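Local coordinates for protein MHC class I antigen (Ctenopharyngodon idella, PDB 5H5Z) that probably presents antigenic peptides on the cell surface, holding them in a groove and pairing with beta-2-microglobulin as MHC class I molecules do, at residues K172-L175 with E176-V179; Q151-G154 with Y155-T159; S121-K124 with N125-T128; A131-P134 with Q135-I138. All coordinates share one frame; numbering follows the deposited sequence.

Interaction 1: residues K172-L175 with E176-V179; sequences KDTL and ERKV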
ATOM      1  N   LYS A 172      12.379  15.970   5.012  1.00 27.98           N
ATOM      2  CA  LYS A 172      13.699  15.455   4.631  1.00 26.82           C
ATOM      3  C   LYS A 172      14.207  14.330   5.527  1.00 28.56           C
ATOM      4  O   LYS A 172      14.578  13.257   5.036  1.00 29.22           O
ATOM      5  CB  LYS A 172      14.729  16.591   4.581  1.00 28.80           C
ATOM      6  CG  LYS A 172      16.040  16.197   3.918  1.00 32.35           C
ATOM      7  CD  LYS A 172      17.094  17.272   4.103  1.00 38.14           C
ATOM      8  CE  LYS A 172      18.493  16.768   3.771  1.00 43.21           C
ATOM      9  NZ  LYS A 172      18.669  16.453   2.324  1.00 45.38           N
ATOM     10  N   ASP A 173      14.219  14.575   6.834  1.00 27.70           N
ATOM     11  CA  ASP A 173      14.764  13.607   7.780  1.00 34.06           C
ATOM     12  C   ASP A 173      13.972  12.288   7.775  1.00 33.25           C
ATOM     13  O   ASP A 173      14.549  11.205   7.874  1.00 31.37           O
ATOM     14  CB  ASP A 173      14.849  14.218   9.183  1.00 40.38           C
ATOM     15  CG  ASP A 173      15.755  15.451   9.242  1.00 47.53           C
ATOM     16  OD1 ASP A 173      16.862  15.448   8.640  1.00 44.29           O
ATOM     17  OD2 ASP A 173      15.356  16.434   9.905  1.00 62.24           O
ATOM     18  N   THR A 174      12.655  12.384   7.621  1.00 28.44           N
ATOM     19  CA  THR A 174      11.802  11.202   7.559  1.00 28.63           C
ATOM     20  C   THR A 174      11.942  10.483   6.219  1.00 22.49           C
ATOM     21  O   THR A 174      12.078   9.262   6.174  1.00 22.00           O
ATOM     22  CB  THR A 174      10.323  11.565   7.791  1.00 34.41           C
ATOM     23  OG1 THR A 174      10.212  12.382   8.963  1.00 34.21           O
ATOM     24  CG2 THR A 174       9.480  10.304   7.965  1.00 33.41           C
ATOM     25  N   LEU A 175      11.916  11.253   5.136  1.00 21.93           N
ATOM     26  CA  LEU A 175      11.945  10.701   3.780  1.00 22.21           C
ATOM     27  C   LEU A 175      13.297  10.103   3.396  1.00 23.64           C
ATOM     28  O   LEU A 175      13.355   9.145   2.620  1.00 23.41           O
ATOM     29  CB  LEU A 175      11.497  11.764   2.766  1.00 22.21           C
ATOM     30  CG  LEU A 175      10.025  12.173   2.887  1.00 22.42           C
ATOM     31  CD1 LEU A 175       9.718  13.369   2.004  1.00 24.77           C
ATOM     32  CD2 LEU A 175       9.096  11.006   2.561  1.00 21.62           C
ATOM     33  N   GLU A 176      14.375  10.662   3.947  1.00 22.82           N
ATOM     34  CA  GLU A 176      15.734  10.175   3.685  1.00 25.04           C
ATOM     35  C   GLU A 176      16.244   9.198   4.748  1.00 24.46           C
ATOM     36  O   GLU A 176      17.433   8.849   4.752  1.00 23.44           O
ATOM     37  CB  GLU A 176      16.721  11.346   3.576  1.00 26.26           C
ATOM     38  CG  GLU A 176      16.572  12.220   2.338  1.00 30.89           C
ATOM     39  CD  GLU A 176      17.748  13.166   2.147  1.00 34.67           C
ATOM     40  OE1 GLU A 176      17.983  13.597   0.997  1.00 46.03           O
ATOM     41  OE2 GLU A 176      18.443  13.485   3.139  1.00 41.54           O
ATOM     42  N   ARG A 177      15.363   8.760   5.647  1.00 23.40           N
ATOM     43  CA  ARG A 177      15.794   7.896   6.750  1.00 25.28           C
ATOM     44  C   ARG A 177      16.267   6.529   6.245  1.00 25.30           C
ATOM     45  O   ARG A 177      15.757   6.010   5.244  1.00 24.17           O
ATOM     46  CB  ARG A 177      14.693   7.747   7.808  1.00 22.81           C
ATOM     47  CG  ARG A 177      13.622   6.710   7.481  1.00 24.55           C
ATOM     48  CD  ARG A 177      12.466   6.811   8.460  1.00 24.79           C
ATOM     49  NE  ARG A 177      11.446   5.793   8.232  1.00 25.79           N
ATOM     50  CZ  ARG A 177      10.405   5.935   7.413  1.00 28.28           C
ATOM     51  NH1 ARG A 177      10.240   7.051   6.717  1.00 26.79           N
ATOM     52  NH2 ARG A 177       9.528   4.948   7.287  1.00 32.35           N
ATOM     53  N   LYS A 178      17.268   5.986   6.931  1.00 23.59           N
ATOM     54  CA  LYS A 178      17.780   4.644   6.678  1.00 26.42           C
ATOM     55  C   LYS A 178      17.731   3.932   8.017  1.00 26.45           C
ATOM     56  O   LYS A 178      18.521   4.240   8.917  1.00 29.55           O
ATOM     57  CB  LYS A 178      19.224   4.684   6.156  1.00 28.53           C
ATOM     58  CG  LYS A 178      19.471   5.613   4.971  1.00 37.29           C
ATOM     59  CD  LYS A 178      18.880   5.059   3.686  1.00 36.61           C
ATOM     60  CE  LYS A 178      19.243   5.921   2.486  1.00 45.92           C
ATOM     61  NZ  LYS A 178      18.396   7.142   2.393  1.00 55.36           N
ATOM     62  N   VAL A 179      16.784   3.008   8.157  1.00 26.84           N
ATOM     63  CA  VAL A 179      16.620   2.236   9.386  1.00 24.58           C
ATOM     64  C   VAL A 179      16.953   0.773   9.085  1.00 24.10           C
ATOM     65  O   VAL A 179      16.345   0.158   8.202  1.00 24.41           O
ATOM     66  CB  VAL A 179      15.186   2.350   9.955  1.00 26.48           C
ATOM     67  CG1 VAL A 179      15.102   1.700  11.327  1.00 27.48           C
ATOM     68  CG2 VAL A 179      14.748   3.807  10.045  1.00 24.90           C
TER
HETATM   69  O   HOH W   1      15.182   6.876   2.748  1.00 26.56           O
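Lys-172 lays its aliphatic chain across the carboxylate of Glu-176 one helical turn further on, its CG 3.7 Å from Glu-176 OE2. The Lys-172 chain leaves with CG anti to the backbone N (chi1 -168°), runs extended, and bends only at its last torsion, which turns the ammonium onto the carboxylate. The resulting salt bridge is shared between both oxygens, Lys-172 NZ to Glu-176 OE2 at 3.1 Å and to OE1 at a similar length, each a weak hydrogen bond. On the backbone, Glu-176 N bonds to Lys-172 O at 2.8 Å, and Glu-176 is then the first residue to leave helical geometry.

This is the C-terminal end of helix 172-175, where the chain passes from the peptide-binding platform of the class I fold toward strand 182-187 of the immunoglobulin-like part. Arg-177 folds back on the helix end: Thr-174 O receives Arg-177 NH1 at 2.9 Å from above the carbonyl plane, with the oxygen near the guanidinium plane. Thr-174 CG2 lies alongside the same NH1, and Arg-177 N adds a weak 3.4 Å bond to Thr-174 O. The guanidinium also makes a cation-pi contact with Tyr-202. One water donates to Leu-175 O and to Arg-177 O, 2.7 Å from the latter, and accepts from Lys-178 NZ, which itself bonds to Glu-176 O at 3.1 Å.

Interaction 2: residues Q151-G154 with Y155-T159; sequences QNKG and YLENT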
ATOM      1  N   GLN A 151      -2.907  20.517 -20.196  1.00 23.88           N
ATOM      2  CA  GLN A 151      -3.062  21.005 -18.822  1.00 22.76           C
ATOM      3  C   GLN A 151      -2.396  20.038 -17.856  1.00 22.91           C
ATOM      4  O   GLN A 151      -1.633  20.447 -16.975  1.00 21.31           O
ATOM      5  CB  GLN A 151      -4.538  21.185 -18.454  1.00 25.70           C
ATOM      6  CG  GLN A 151      -4.790  22.038 -17.208  1.00 27.45           C
ATOM      7  CD  GLN A 151      -4.534  21.320 -15.890  1.00 27.84           C
ATOM      8  OE1 GLN A 151      -4.096  21.937 -14.911  1.00 29.81           O
ATOM      9  NE2 GLN A 151      -4.809  20.018 -15.852  1.00 26.21           N
ATOM     10  N   ASN A 152      -2.701  18.755 -18.042  1.00 22.56           N
ATOM     11  CA  ASN A 152      -2.187  17.690 -17.199  1.00 20.53           C
ATOM     12  C   ASN A 152      -0.664  17.595 -17.262  1.00 20.62           C
ATOM     13  O   ASN A 152      -0.013  17.483 -16.227  1.00 23.80           O
ATOM     14  CB  ASN A 152      -2.817  16.350 -17.601  1.00 21.58           C
ATOM     15  CG  ASN A 152      -4.257  16.194 -17.128  1.00 21.74           C
ATOM     16  OD1 ASN A 152      -4.824  15.120 -17.267  1.00 22.68           O
ATOM     17  ND2 ASN A 152      -4.848  17.250 -16.563  1.00 21.11           N
ATOM     18  N   LYS A 153      -0.105  17.644 -18.472  1.00 20.08           N
ATOM     19  CA  LYS A 153       1.352  17.704 -18.662  1.00 20.71           C
ATOM     20  C   LYS A 153       1.970  18.915 -17.956  1.00 22.04           C
ATOM     21  O   LYS A 153       3.008  18.787 -17.291  1.00 21.75           O
ATOM     22  CB  LYS A 153       1.702  17.703 -20.156  1.00 24.80           C
ATOM     23  CG  LYS A 153       3.183  17.852 -20.478  1.00 28.75           C
ATOM     24  CD  LYS A 153       3.383  18.089 -21.968  1.00 35.52           C
ATOM     25  CE  LYS A 153       4.828  18.409 -22.318  1.00 41.29           C
ATOM     26  NZ  LYS A 153       5.704  17.205 -22.256  1.00 39.64           N
ATOM     27  N   GLY A 154       1.336  20.081 -18.098  1.00 20.82           N
ATOM     28  CA  GLY A 154       1.781  21.286 -17.394  1.00 21.20           C
ATOM     29  C   GLY A 154       1.834  21.079 -15.891  1.00 21.89           C
ATOM     30  O   GLY A 154       2.831  21.414 -15.238  1.00 23.75           O
ATOM     31  N   TYR A 155       0.758  20.521 -15.338  1.00 22.12           N
ATOM     32  CA  TYR A 155       0.715  20.187 -13.918  1.00 20.90           C
ATOM     33  C   TYR A 155       1.824  19.208 -13.507  1.00 20.22           C
ATOM     34  O   TYR A 155       2.533  19.436 -12.517  1.00 19.07           O
ATOM     35  CB  TYR A 155      -0.656  19.620 -13.513  1.00 20.95           C
ATOM     36  CG  TYR A 155      -0.627  19.037 -12.120  1.00 19.92           C
ATOM     37  CD1 TYR A 155      -0.767  19.857 -10.995  1.00 20.73           C
ATOM     38  CD2 TYR A 155      -0.397  17.670 -11.919  1.00 20.22           C
ATOM     39  CE1 TYR A 155      -0.705  19.332  -9.716  1.00 19.62           C
ATOM     40  CE2 TYR A 155      -0.327  17.137 -10.645  1.00 20.68           C
ATOM     41  CZ  TYR A 155      -0.487  17.968  -9.550  1.00 21.04           C
ATOM     42  OH  TYR A 155      -0.428  17.434  -8.288  1.00 20.46           O
ATOM     43  N   LEU A 156       1.965  18.114 -14.254  1.00 20.26           N
ATOM     44  CA  LEU A 156       2.922  17.061 -13.886  1.00 18.25           C
ATOM     45  C   LEU A 156       4.373  17.537 -13.896  1.00 20.22           C
ATOM     46  O   LEU A 156       5.154  17.205 -13.001  1.00 21.71           O
ATOM     47  CB  LEU A 156       2.775  15.846 -14.809  1.00 19.61           C
ATOM     48  CG  LEU A 156       1.507  15.001 -14.670  1.00 19.06           C
ATOM     49  CD1 LEU A 156       1.472  13.941 -15.765  1.00 19.55           C
ATOM     50  CD2 LEU A 156       1.402  14.359 -13.295  1.00 18.52           C
ATOM     51  N   GLU A 157       4.729  18.306 -14.915  1.00 20.56           N
ATOM     52  CA  GLU A 157       6.116  18.716 -15.122  1.00 23.50           C
ATOM     53  C   GLU A 157       6.500  19.964 -14.333  1.00 24.63           C
ATOM     54  O   GLU A 157       7.683  20.226 -14.126  1.00 26.59           O
ATOM     55  CB  GLU A 157       6.397  18.913 -16.613  1.00 23.81           C
ATOM     56  CG  GLU A 157       6.241  17.629 -17.417  1.00 25.15           C
ATOM     57  CD  GLU A 157       6.522  17.797 -18.895  1.00 30.05           C
ATOM     58  OE1 GLU A 157       6.753  18.934 -19.349  1.00 32.39           O
ATOM     59  OE2 GLU A 157       6.513  16.776 -19.612  1.00 33.67           O
ATOM     60  N   ASN A 158       5.508  20.728 -13.892  1.00 22.32           N
ATOM     61  CA  ASN A 158       5.788  21.983 -13.199  1.00 22.88           C
ATOM     62  C   ASN A 158       5.228  21.993 -11.784  1.00 21.17           C
ATOM     63  O   ASN A 158       5.962  21.757 -10.828  1.00 22.06           O
ATOM     64  CB  ASN A 158       5.285  23.169 -14.023  1.00 24.18           C
ATOM     65  CG  ASN A 158       5.884  23.204 -15.419  1.00 25.99           C
ATOM     66  OD1 ASN A 158       5.248  22.789 -16.393  1.00 28.69           O
ATOM     67  ND2 ASN A 158       7.117  23.687 -15.522  1.00 22.72           N
ATOM     68  N   THR A 159       3.923  22.223 -11.662  1.00 21.69           N
ATOM     69  CA  THR A 159       3.245  22.315 -10.366  1.00 22.13           C
ATOM     70  C   THR A 159       3.547  21.134  -9.428  1.00 20.08           C
ATOM     71  O   THR A 159       3.902  21.328  -8.256  1.00 18.97           O
ATOM     72  CB  THR A 159       1.725  22.433 -10.577  1.00 24.28           C
ATOM     73  OG1 THR A 159       1.457  23.461 -11.543  1.00 25.35           O
ATOM     74  CG2 THR A 159       1.006  22.743  -9.268  1.00 25.28           C
TER
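Tyr-155 bonds through its backbone N to Gln-151 O at 2.9 Å, while its CB rests 3.5 Å from Asn-152 O. With CG anti to the backbone N (chi1 169°), the ring leaves the helix on the peptide side, where its OH hydrogen-bonds to the backbone of the bound peptide and its ring meets that of Tyr-96 steeply inclined.

Leu-156 comes next: its N bonds to Asn-152 O at 2.9 Å, and its CG packs against the same oxygen. Its side chain packs on Tyr-110 and Leu-122 of the sheet.

Glu-157 N continues the pattern with Lys-153 O at 3.0 Å. Its extended chain reaches back to a salt bridge, Lys-153 NZ meeting Glu-157 OE2 at 2.8 Å on the syn side, 28° out of the carboxylate plane. OE2 is also salt-bridged to Lys-124, so two ammonium groups share one oxygen.

At Asn-158 the bonding weakens: its N keeps the usual partner, Gly-154 O, but through a bent, weak 3.1 Å bond, and residues 155-159 form a wider pi-type turn. A long helix with such an irregularity, turning a tyrosine toward the peptide, is characteristic of the groove wall formed by the alpha-2 region of class I molecules.

Interaction 3: residues S121-K124 with N125-T128; sequences SLDK and NTLT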
ATOM      1  N   SER A 121      -5.489   6.829 -20.530  1.00 21.72           N
ATOM      2  CA  SER A 121      -4.159   7.067 -19.967  1.00 22.21           C
ATOM      3  C   SER A 121      -3.480   8.169 -20.760  1.00 23.18           C
ATOM      4  O   SER A 121      -3.567   8.202 -21.994  1.00 21.81           O
ATOM      5  CB  SER A 121      -3.300   5.798 -20.034  1.00 27.14           C
ATOM      6  OG  SER A 121      -3.981   4.680 -19.503  1.00 30.01           O
ATOM      7  N   LEU A 122      -2.802   9.071 -20.055  1.00 22.66           N
ATOM      8  CA  LEU A 122      -2.099  10.153 -20.716  1.00 21.53           C
ATOM      9  C   LEU A 122      -0.793   9.677 -21.334  1.00 23.65           C
ATOM     10  O   LEU A 122       0.028   9.036 -20.671  1.00 24.96           O
ATOM     11  CB  LEU A 122      -1.817  11.305 -19.735  1.00 22.25           C
ATOM     12  CG  LEU A 122      -0.965  12.490 -20.222  1.00 21.64           C
ATOM     13  CD1 LEU A 122      -1.633  13.217 -21.382  1.00 23.70           C
ATOM     14  CD2 LEU A 122      -0.676  13.450 -19.077  1.00 23.47           C
ATOM     15  N   ASP A 123      -0.619   9.989 -22.612  1.00 27.22           N
ATOM     16  CA  ASP A 123       0.697   9.994 -23.226  1.00 34.11           C
ATOM     17  C   ASP A 123       1.130  11.458 -23.308  1.00 35.49           C
ATOM     18  O   ASP A 123       0.652  12.207 -24.170  1.00 37.26           O
ATOM     19  CB  ASP A 123       0.654   9.358 -24.618  1.00 35.29           C
ATOM     20  CG  ASP A 123       2.033   9.237 -25.256  1.00 46.70           C
ATOM     21  OD1 ASP A 123       2.929  10.051 -24.944  1.00 49.74           O
ATOM     22  OD2 ASP A 123       2.220   8.326 -26.087  1.00 49.70           O
ATOM     23  N   LYS A 124       2.018  11.876 -22.409  1.00 31.64           N
ATOM     24  CA  LYS A 124       2.405  13.291 -22.370  1.00 37.88           C
ATOM     25  C   LYS A 124       3.533  13.656 -23.349  1.00 38.95           C
ATOM     26  O   LYS A 124       3.961  14.812 -23.413  1.00 47.57           O
ATOM     27  CB  LYS A 124       2.667  13.785 -20.935  1.00 40.46           C
ATOM     28  CG  LYS A 124       3.943  13.311 -20.259  1.00 39.92           C
ATOM     29  CD  LYS A 124       4.145  14.087 -18.963  1.00 44.33           C
ATOM     30  CE  LYS A 124       5.404  13.671 -18.220  1.00 40.12           C
ATOM     31  NZ  LYS A 124       6.651  14.062 -18.935  1.00 34.81           N
ATOM     32  N   ASN A 125       3.993  12.664 -24.113  1.00 41.84           N
ATOM     33  CA  ASN A 125       4.905  12.908 -25.228  1.00 42.48           C
ATOM     34  C   ASN A 125       4.156  13.368 -26.478  1.00 40.42           C
ATOM     35  O   ASN A 125       4.590  14.298 -27.160  1.00 42.59           O
ATOM     36  CB  ASN A 125       5.730  11.657 -25.545  1.00 48.96           C
ATOM     37  CG  ASN A 125       6.735  11.320 -24.457  1.00 40.96           C
ATOM     38  OD1 ASN A 125       6.926  12.078 -23.503  1.00 53.50           O
ATOM     39  ND2 ASN A 125       7.389  10.176 -24.601  1.00 42.28           N
ATOM     40  N   THR A 126       3.032  12.713 -26.767  1.00 38.25           N
ATOM     41  CA  THR A 126       2.228  13.021 -27.949  1.00 37.97           C
ATOM     42  C   THR A 126       1.033  13.917 -27.626  1.00 38.20           C
ATOM     43  O   THR A 126       0.295  14.323 -28.530  1.00 38.52           O
ATOM     44  CB  THR A 126       1.709  11.741 -28.636  1.00 40.68           C
ATOM     45  OG1 THR A 126       1.026  10.924 -27.677  1.00 38.45           O
ATOM     46  CG2 THR A 126       2.860  10.951 -29.250  1.00 42.60           C
ATOM     47  N   LEU A 127       0.850  14.218 -26.341  1.00 35.68           N
ATOM     48  CA  LEU A 127      -0.279  15.024 -25.864  1.00 36.09           C
ATOM     49  C   LEU A 127      -1.617  14.434 -26.311  1.00 33.79           C
ATOM     50  O   LEU A 127      -2.508  15.144 -26.787  1.00 34.10           O
ATOM     51  CB  LEU A 127      -0.131  16.493 -26.293  1.00 36.10           C
ATOM     52  CG  LEU A 127       0.972  17.283 -25.583  1.00 37.83           C
ATOM     53  CD1 LEU A 127       1.297  18.568 -26.330  1.00 46.56           C
ATOM     54  CD2 LEU A 127       0.566  17.577 -24.146  1.00 36.35           C
ATOM     55  N   THR A 128      -1.736  13.118 -26.157  1.00 31.88           N
ATOM     56  CA  THR A 128      -2.947  12.395 -26.515  1.00 28.24           C
ATOM     57  C   THR A 128      -3.351  11.467 -25.377  1.00 29.42           C
ATOM     58  O   THR A 128      -2.553  11.187 -24.475  1.00 29.84           O
ATOM     59  CB  THR A 128      -2.764  11.561 -27.804  1.00 34.35           C
ATOM     60  OG1 THR A 128      -1.648  10.672 -27.650  1.00 34.98           O
ATOM     61  CG2 THR A 128      -2.546  12.465 -29.017  1.00 32.08           C
TER
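The carboxylate of Asp-123 is the flat group here, and one of its faces is taken by Thr-126. The hydroxyl OG1 of Thr-126 stands over that face, 3.1 Å from Asp-123 CG, without hydrogen bonding to either oxygen. On the same side, Thr-126 N donates to Asp-123 OD1 at 3.2 Å from well above the plane (65° out of it). Asn-125 N instead reaches Asp-123 OD1 at 2.9 Å, nearly along the C-O axis, which closes an Asx turn. Asp-123 CG is anti to the backbone N (chi1 -175°), and this sets the carboxylate over the amides of the loop. The hydroxyl of Thr-126 has a firmer partner in Thr-128: the two OG1 atoms are 2.7 Å apart in a hydrogen bond.

In the backbone, Asp-123 and Thr-128 form an antiparallel hydrogen-bonded pair, Asp-123 N to Thr-128 O at 2.9 Å and Thr-128 N to Asp-123 O at 3.2 Å. Leu-127, in left-handed conformation (phi 55°), joins Thr-128 opposite Asp-123 in a G1 beta bulge. The bulge lets the chain turn from strand 117-123 into strand 128-131, the edge of the eight-stranded platform within this chain. Leu-122 and Leu-127 pack on helix 148-170, Leu-122 against Ala-149 and Leu-127 against Glu-150.

Two backbone N-H groups converge on Asp-123 OD1, which would probably draw negative charge toward that oxygen and favour the ionised carboxylate.

Interaction 4: residues A131-P134 with Q135-I138; sequences AANP and QAVI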
ATOM      1  N   ALA A 131      -7.124   5.426 -25.268  1.00 24.77           N
ATOM      2  CA  ALA A 131      -8.409   4.851 -24.890  1.00 24.53           C
ATOM      3  C   ALA A 131      -8.308   3.328 -24.887  1.00 26.29           C
ATOM      4  O   ALA A 131      -7.931   2.726 -25.893  1.00 28.10           O
ATOM      5  CB  ALA A 131      -9.494   5.312 -25.855  1.00 23.07           C
ATOM      6  N   ALA A 132      -8.639   2.711 -23.755  1.00 26.91           N
ATOM      7  CA  ALA A 132      -8.520   1.254 -23.598  1.00 29.46           C
ATOM      8  C   ALA A 132      -9.639   0.468 -24.281  1.00 33.67           C
ATOM      9  O   ALA A 132      -9.474  -0.713 -24.605  1.00 40.80           O
ATOM     10  CB  ALA A 132      -8.436   0.884 -22.126  1.00 32.10           C
ATOM     11  N   ASN A 133     -10.781   1.121 -24.484  1.00 32.77           N
ATOM     12  CA  ASN A 133     -11.950   0.482 -25.085  1.00 34.33           C
ATOM     13  C   ASN A 133     -12.763   1.494 -25.900  1.00 39.47           C
ATOM     14  O   ASN A 133     -12.522   2.698 -25.795  1.00 40.03           O
ATOM     15  CB  ASN A 133     -12.810  -0.177 -23.997  1.00 36.44           C
ATOM     16  CG  ASN A 133     -13.100   0.752 -22.833  1.00 35.98           C
ATOM     17  OD1 ASN A 133     -13.661   1.833 -23.006  1.00 37.78           O
ATOM     18  ND2 ASN A 133     -12.727   0.327 -21.634  1.00 38.64           N
ATOM     19  N   PRO A 134     -13.719   1.013 -26.724  1.00 44.87           N
ATOM     20  CA  PRO A 134     -14.561   1.932 -27.500  1.00 44.95           C
ATOM     21  C   PRO A 134     -15.288   2.973 -26.644  1.00 45.61           C
ATOM     22  O   PRO A 134     -15.442   4.117 -27.076  1.00 41.78           O
ATOM     23  CB  PRO A 134     -15.574   0.997 -28.167  1.00 46.56           C
ATOM     24  CG  PRO A 134     -14.844  -0.290 -28.306  1.00 48.38           C
ATOM     25  CD  PRO A 134     -14.010  -0.399 -27.064  1.00 46.63           C
ATOM     26  N   GLN A 135     -15.717   2.577 -25.445  1.00 44.76           N
ATOM     27  CA  GLN A 135     -16.414   3.474 -24.518  1.00 42.57           C
ATOM     28  C   GLN A 135     -15.554   4.672 -24.133  1.00 36.61           C
ATOM     29  O   GLN A 135     -16.073   5.760 -23.883  1.00 43.18           O
ATOM     30  CB  GLN A 135     -16.847   2.729 -23.249  1.00 46.43           C
ATOM     31  CG  GLN A 135     -17.950   1.699 -23.445  1.00 52.16           C
ATOM     32  CD  GLN A 135     -17.436   0.340 -23.901  1.00 55.10           C
ATOM     33  OE1 GLN A 135     -16.246   0.157 -24.172  1.00 61.93           O
ATOM     34  NE2 GLN A 135     -18.345  -0.623 -23.989  1.00 59.74           N
ATOM     35  N   ALA A 136     -14.238   4.471 -24.088  1.00 32.04           N
ATOM     36  CA  ALA A 136     -13.311   5.542 -23.724  1.00 26.33           C
ATOM     37  C   ALA A 136     -12.986   6.498 -24.871  1.00 26.41           C
ATOM     38  O   ALA A 136     -12.505   7.608 -24.636  1.00 26.86           O
ATOM     39  CB  ALA A 136     -12.032   4.959 -23.137  1.00 24.45           C
ATOM     40  N   VAL A 137     -13.251   6.072 -26.106  1.00 27.67           N
ATOM     41  CA  VAL A 137     -12.875   6.857 -27.295  1.00 28.64           C
ATOM     42  C   VAL A 137     -13.594   8.213 -27.369  1.00 28.28           C
ATOM     43  O   VAL A 137     -12.994   9.219 -27.760  1.00 29.82           O
ATOM     44  CB  VAL A 137     -13.060   6.045 -28.602  1.00 28.86           C
ATOM     45  CG1 VAL A 137     -12.688   6.871 -29.826  1.00 28.17           C
ATOM     46  CG2 VAL A 137     -12.215   4.780 -28.559  1.00 29.34           C
ATOM     47  N   ILE A 138     -14.868   8.242 -26.982  1.00 27.35           N
ATOM     48  CA  ILE A 138     -15.618   9.504 -26.912  1.00 29.26           C
ATOM     49  C   ILE A 138     -14.920  10.500 -25.979  1.00 29.16           C
ATOM     50  O   ILE A 138     -14.800  11.685 -26.302  1.00 27.92           O
ATOM     51  CB  ILE A 138     -17.079   9.280 -26.476  1.00 32.40           C
ATOM     52  CG1 ILE A 138     -17.822   8.448 -27.528  1.00 35.80           C
ATOM     53  CG2 ILE A 138     -17.791  10.610 -26.241  1.00 32.88           C
ATOM     54  CD1 ILE A 138     -19.127   7.860 -27.041  1.00 41.65           C
TER
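An N-cap at Asn-133 starts helix 134-145, the first helix to follow the platform strand 128-131, and its side-chain oxygen reaches forward to Ala-136. Asn-133 OD1 takes a weak capping bond from Ala-136 N at 2.9 Å. The side chain can do this because CG is placed between the backbone N and the carbonyl carbon (chi1 49°), which folds the amide over the start of the helix. The same Ala-136 N also donates to Asn-133 O at 3.0 Å, so that a single N-H is shared by two oxygens of one residue, neither bond being straight.

Pro-134 follows the cap, where its nitrogen has no hydrogen to offer. Its carbonyl is used at once: Val-137 N bonds to Pro-134 O at 3.1 Å, approaching from above the carbonyl plane. These two backbone bonds, from Ala-136 N and Val-137 N, reach back three residues, whereas the four-residue bond from Val-137 N to Asn-133 O is weak, at 3.5 Å.

Gln-135 O is held by Arg-82 NH1, and Ala-136 rests on Phe-119 and Val-120 of strand 117-123, so the helix start sits against the sheet. At the strand end, the methyl of Ala-131 points toward the helix, its CB 3.7 Å from Ala-136 CB and 3.9 Å from Val-137 CG2.

In the fold
Along the chain the order is interaction 3, interaction 4, interaction 2, interaction 1. Interactions 3 and 4 adjoin in sequence, centres about 15 Å apart, and between them lead from strand 117-123 through edge strand 128-131 into helix 134-145. Interaction 2 lies on the next helix, 148-170, and touches interaction 3, their centres about 12 Å apart: Leu-127 CD2 packs 3.6 Å from Lys-153 CD, tying the helix to the loop at the sheet edge. Interaction 1 stands apart, its centre about 27 Å from that of interaction 2 and about 42 Å from that of interaction 4. Interactions 2, 3 and 4 belong to the peptide-binding platform; interaction 1 marks its exit toward the immunoglobulin-like part.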